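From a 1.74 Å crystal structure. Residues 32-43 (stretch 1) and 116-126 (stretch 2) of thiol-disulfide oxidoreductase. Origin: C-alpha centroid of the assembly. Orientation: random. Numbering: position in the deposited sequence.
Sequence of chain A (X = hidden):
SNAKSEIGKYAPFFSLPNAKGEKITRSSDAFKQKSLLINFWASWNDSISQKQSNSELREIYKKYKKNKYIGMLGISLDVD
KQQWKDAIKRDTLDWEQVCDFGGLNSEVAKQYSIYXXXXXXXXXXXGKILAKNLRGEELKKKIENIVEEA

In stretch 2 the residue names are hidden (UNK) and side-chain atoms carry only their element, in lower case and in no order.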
# COMPACT_ATOMS: atom_id res chain seq x y z
N LYS A 32 11.22 24.03 10.30
CA LYS A 32 11.19 24.46 11.70
C LYS A 32 10.37 25.72 11.91
O LYS A 32 10.41 26.66 11.13
CB LYS A 32 12.62 24.65 12.27
CG LYS A 32 13.40 25.70 11.65
CD LYS A 32 14.86 25.64 12.19
CE LYS A 32 15.75 26.67 11.47
NZ LYS A 32 17.22 26.59 11.84
N GLN A 33 9.58 25.71 12.96
CA GLN A 33 8.67 26.79 13.30
C GLN A 33 7.51 26.98 12.34
O GLN A 33 6.79 27.96 12.42
CB GLN A 33 9.39 28.13 13.56
CG GLN A 33 10.02 28.27 14.93
CD GLN A 33 10.83 27.06 15.37
OE1 GLN A 33 11.91 26.77 14.83
NE2 GLN A 33 10.30 26.34 16.37
N LYS A 34 7.31 26.01 11.45
CA LYS A 34 6.15 26.00 10.58
C LYS A 34 5.25 24.79 10.88
O LYS A 34 5.71 23.76 11.33
CB LYS A 34 6.61 25.88 9.12
CG LYS A 34 7.59 26.98 8.71
CD LYS A 34 7.65 27.06 7.17
CE LYS A 34 8.71 27.99 6.69
NZ LYS A 34 8.77 27.89 5.19
N SER A 35 3.99 24.94 10.58
CA SER A 35 3.07 23.81 10.48
C SER A 35 3.48 23.01 9.25
O SER A 35 4.15 23.53 8.36
CB SER A 35 1.65 24.29 10.35
OG SER A 35 1.25 24.99 11.52
N LEU A 36 3.13 21.73 9.21
CA LEU A 36 3.66 20.84 8.19
C LEU A 36 2.57 19.92 7.66
O LEU A 36 1.96 19.19 8.41
CB LEU A 36 4.84 20.04 8.73
CG LEU A 36 5.56 19.10 7.79
CD1 LEU A 36 6.21 19.79 6.59
CD2 LEU A 36 6.60 18.27 8.61
N LEU A 37 2.37 19.97 6.33
CA LEU A 37 1.48 19.08 5.62
C LEU A 37 2.33 17.98 5.00
O LEU A 37 3.16 18.24 4.15
CB LEU A 37 0.75 19.82 4.52
CG LEU A 37 -0.21 18.96 3.69
CD1 LEU A 37 -1.39 18.38 4.48
CD2 LEU A 37 -0.75 19.77 2.52
N ILE A 38 2.07 16.75 5.46
CA ILE A 38 2.83 15.56 5.05
C ILE A 38 1.93 14.70 4.21
O ILE A 38 0.82 14.38 4.66
CB ILE A 38 3.30 14.73 6.22
CG1 ILE A 38 4.25 15.54 7.14
CG2 ILE A 38 4.03 13.49 5.74
CD1 ILE A 38 4.71 14.70 8.37
N ASN A 39 2.32 14.46 2.94
CA ASN A 39 1.55 13.58 2.06
C ASN A 39 2.29 12.27 1.80
O ASN A 39 3.53 12.24 1.58
CB ASN A 39 1.14 14.27 0.77
CG ASN A 39 2.29 14.42 -0.23
OD1 ASN A 39 2.40 13.66 -1.23
ND2 ASN A 39 3.12 15.37 0.01
N PHE A 40 1.54 11.19 1.81
CA PHE A 40 2.08 9.86 1.59
C PHE A 40 1.58 9.30 0.25
O PHE A 40 0.40 9.45 -0.11
CB PHE A 40 1.60 8.90 2.67
CG PHE A 40 2.11 9.21 4.07
CD1 PHE A 40 3.27 8.64 4.53
CD2 PHE A 40 1.46 10.10 4.87
CE1 PHE A 40 3.74 8.91 5.82
CE2 PHE A 40 1.96 10.38 6.16
CZ PHE A 40 3.09 9.77 6.60
N TRP A 41 2.48 8.65 -0.49
CA TRP A 41 2.18 8.22 -1.85
C TRP A 41 3.19 7.15 -2.24
O TRP A 41 4.12 6.83 -1.48
CB TRP A 41 2.30 9.41 -2.81
CG TRP A 41 3.69 9.94 -2.97
CD1 TRP A 41 4.41 10.65 -2.04
CD2 TRP A 41 4.57 9.75 -4.09
NE1 TRP A 41 5.66 10.93 -2.52
CE2 TRP A 41 5.80 10.39 -3.76
CE3 TRP A 41 4.43 9.15 -5.33
CZ2 TRP A 41 6.87 10.44 -4.66
CZ3 TRP A 41 5.49 9.18 -6.21
CH2 TRP A 41 6.70 9.80 -5.86
N ALA A 42 3.04 6.61 -3.44
CA ALA A 42 4.08 5.79 -4.05
C ALA A 42 3.95 5.77 -5.54
O ALA A 42 2.83 5.80 -6.10
CB ALA A 42 4.04 4.34 -3.53
N SER A 43 5.07 5.66 -6.25
CA SER A 43 5.02 5.61 -7.70
C SER A 43 4.34 4.34 -8.22
O SER A 43 3.82 4.29 -9.33
CB SER A 43 6.44 5.78 -8.30
OG SER A 43 7.13 4.54 -8.32
N UNK A 116 -4.02 3.22 3.77
CA UNK A 116 -4.15 3.33 2.33
C UNK A 116 -3.35 4.51 1.84
O UNK A 116 -3.05 5.45 2.61
n UNK A 116 -8.94 4.83 -0.94
c UNK A 116 -6.33 4.71 2.10
c UNK A 116 -7.93 4.18 0.08
c UNK A 116 -7.84 4.77 1.48
c UNK A 116 -5.64 3.40 1.90
N UNK A 117 -3.01 4.51 0.54
CA UNK A 117 -2.44 5.71 -0.08
C UNK A 117 -3.27 6.09 -1.28
O UNK A 117 -3.88 5.23 -1.90
c UNK A 117 -0.72 4.21 -1.15
c UNK A 117 0.68 4.05 -1.87
c UNK A 117 -0.94 5.57 -0.45
c UNK A 117 -0.08 5.75 0.81
N UNK A 118 -3.35 7.40 -1.57
CA UNK A 118 -2.74 8.50 -0.86
C UNK A 118 -3.27 8.71 0.53
O UNK A 118 -4.44 8.34 0.85
c UNK A 118 -3.08 9.72 -1.72
c UNK A 118 -4.29 9.30 -2.45
c UNK A 118 -4.08 7.87 -2.76
N UNK A 119 -2.47 9.37 1.36
CA UNK A 119 -2.91 9.79 2.69
C UNK A 119 -2.20 11.09 2.98
O UNK A 119 -1.21 11.40 2.34
c UNK A 119 -2.48 8.72 3.79
N UNK A 120 -2.70 11.86 3.96
CA UNK A 120 -1.96 13.00 4.46
C UNK A 120 -2.20 13.26 5.95
O UNK A 120 -3.09 12.65 6.59
o UNK A 120 -4.09 14.90 4.76
c UNK A 120 -2.17 14.24 3.59
n UNK A 120 -4.13 15.15 2.51
c UNK A 120 -3.55 14.78 3.67
N UNK A 121 -1.38 14.11 6.52
CA UNK A 121 -1.48 14.46 7.92
C UNK A 121 -0.94 15.86 8.07
O UNK A 121 0.03 16.22 7.39
c UNK A 121 -1.08 13.74 10.32
c UNK A 121 -0.77 13.43 8.84
c UNK A 121 -0.76 12.60 11.29
c UNK A 121 0.74 13.46 8.67
N UNK A 122 -1.55 16.63 8.94
CA UNK A 122 -1.20 18.05 9.15
C UNK A 122 -0.78 18.22 10.58
O UNK A 122 -1.51 17.85 11.46
c UNK A 122 -3.64 21.08 8.72
c UNK A 122 -2.29 20.44 9.00
c UNK A 122 -2.40 18.92 8.84
c UNK A 122 -1.19 21.01 8.03
N UNK A 123 0.42 18.78 10.75
CA UNK A 123 1.00 19.03 12.06
C UNK A 123 1.07 20.50 12.35
O UNK A 123 1.44 21.29 11.49
c UNK A 123 2.65 17.04 11.65
c UNK A 123 1.63 16.16 12.41
c UNK A 123 4.13 16.54 11.90
c UNK A 123 2.40 18.48 12.10
N UNK A 124 0.84 20.85 13.61
CA UNK A 124 1.15 22.21 14.05
C UNK A 124 2.68 22.39 14.15
O UNK A 124 3.45 21.40 14.08
o UNK A 124 1.11 21.84 16.43
c UNK A 124 0.41 22.47 15.39
N UNK A 125 3.17 23.62 14.34
CA UNK A 125 4.65 23.83 14.45
C UNK A 125 5.25 23.15 15.67
O UNK A 125 6.44 22.84 15.66
o UNK A 125 4.50 25.95 15.59
c UNK A 125 5.04 25.29 14.44
N UNK A 126 4.44 22.87 16.69
CA UNK A 126 4.94 22.10 17.83
C UNK A 126 4.83 20.57 17.68
O UNK A 126 5.12 19.82 18.62
c UNK A 126 4.30 22.58 19.15
o UNK A 126 2.27 22.53 20.34
o UNK A 126 2.25 21.74 18.28
c UNK A 126 2.84 22.27 19.25
O HOH W 1 8.58 22.86 14.00

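Position 116 carries four carbons in a row ending in a nitrogen, an unbranched chain that stays clear of stretch 1. This is Lys-116, whose long, charged-tipped chain suits a partly exposed place outside the contact.

Position 117 has four carbons, forked at the first, with one arm two carbons long, and its CA-to-CB bond points toward stretch 1. One of its carbons lies 4.0 Å from CB of Phe-40 and another 3.8 Å from CB of Ala-42. That branching defines Ile-117, and the two carbons are its CG2 and CD1; a beta-branched, purely apolar side chain fills a buried place beside the end of the strand.

At position 118, three carbons close a ring onto the backbone nitrogen, and CA makes a CA-H...O contact of 3.4 Å with O of Phe-40. The ring can only be Pro-118. The peptide bond before it is cis. Without an N-H it cannot donate a backbone hydrogen bond, and it stands just before the paired strand.

Position 119 has a single side-chain carbon, 4.2 Å from CB of Phe-40, and is therefore Ala-119. The small methyl packs beside the base of the large aromatic side chain, while the backbone bonds to Phe-40 in both directions: Phe-40 N to Ala-119 O at 2.8 Å and Ala-119 N to Phe-40 O at 3.2 Å.

Position 120 shows two carbons, the second bearing one oxygen and one nitrogen; its CB is 4.3 Å from CB of Asn-39, across a non-hydrogen-bonded pair. This is Asn-120. The amide's polar atoms find hydrogen bonds elsewhere in the structure, as suits a partly exposed position.

Position 121 again has four carbons forked at the first, one arm being two carbons long; the one-carbon arm packs 3.8 Å from CB of Ile-38 and 4.2 Å from CE2 of Phe-40, meeting the phenyl ring at its edge. This is Ile-121. Beta-branched residues are favoured in strands, and this one is buried.

Position 122 has four carbons forked at the second and sits opposite Leu-37, one branch end 4.2 Å from CB of that residue. It is Leu-122, an apolar match in a buried place.

Position 123 has the same fork; one branch end meets CD1 of Ile-38 at 4.0 Å, and its CB lies 4.4 Å from CB of Leu-36. This is Leu-123, its apolar chain suited to a buried place beside those two residues.

Position 124 has one carbon and one oxygen, and its CA-to-CB bond points away from stretch 1: Ser-124. The polar group suits the loop after the strand.

Position 125 has the same two atoms. Its CB packs 3.7 Å from C of Gln-33, and a water links its O (2.7 Å) to N of Gln-33 (3.2 Å). It is Ser-125, a small polar residue compatible with so close an approach in a partly exposed loop.

Position 126 has two carbons, the second bearing two oxygens, and lies beyond the contact: Asp-126, its carboxylate suited to an exposed place.

The contact is an antiparallel strand pair. Backbone hydrogen bonds couple Leu-36 with Leu-123, Ile-38 with Ile-121 and Phe-40 with Ala-119, whose side chains share one face; Leu-37, Leu-122, Asn-39 and Asn-120 occupy the other.

Stretch 2, residues 116-126: KIPANILLSSD
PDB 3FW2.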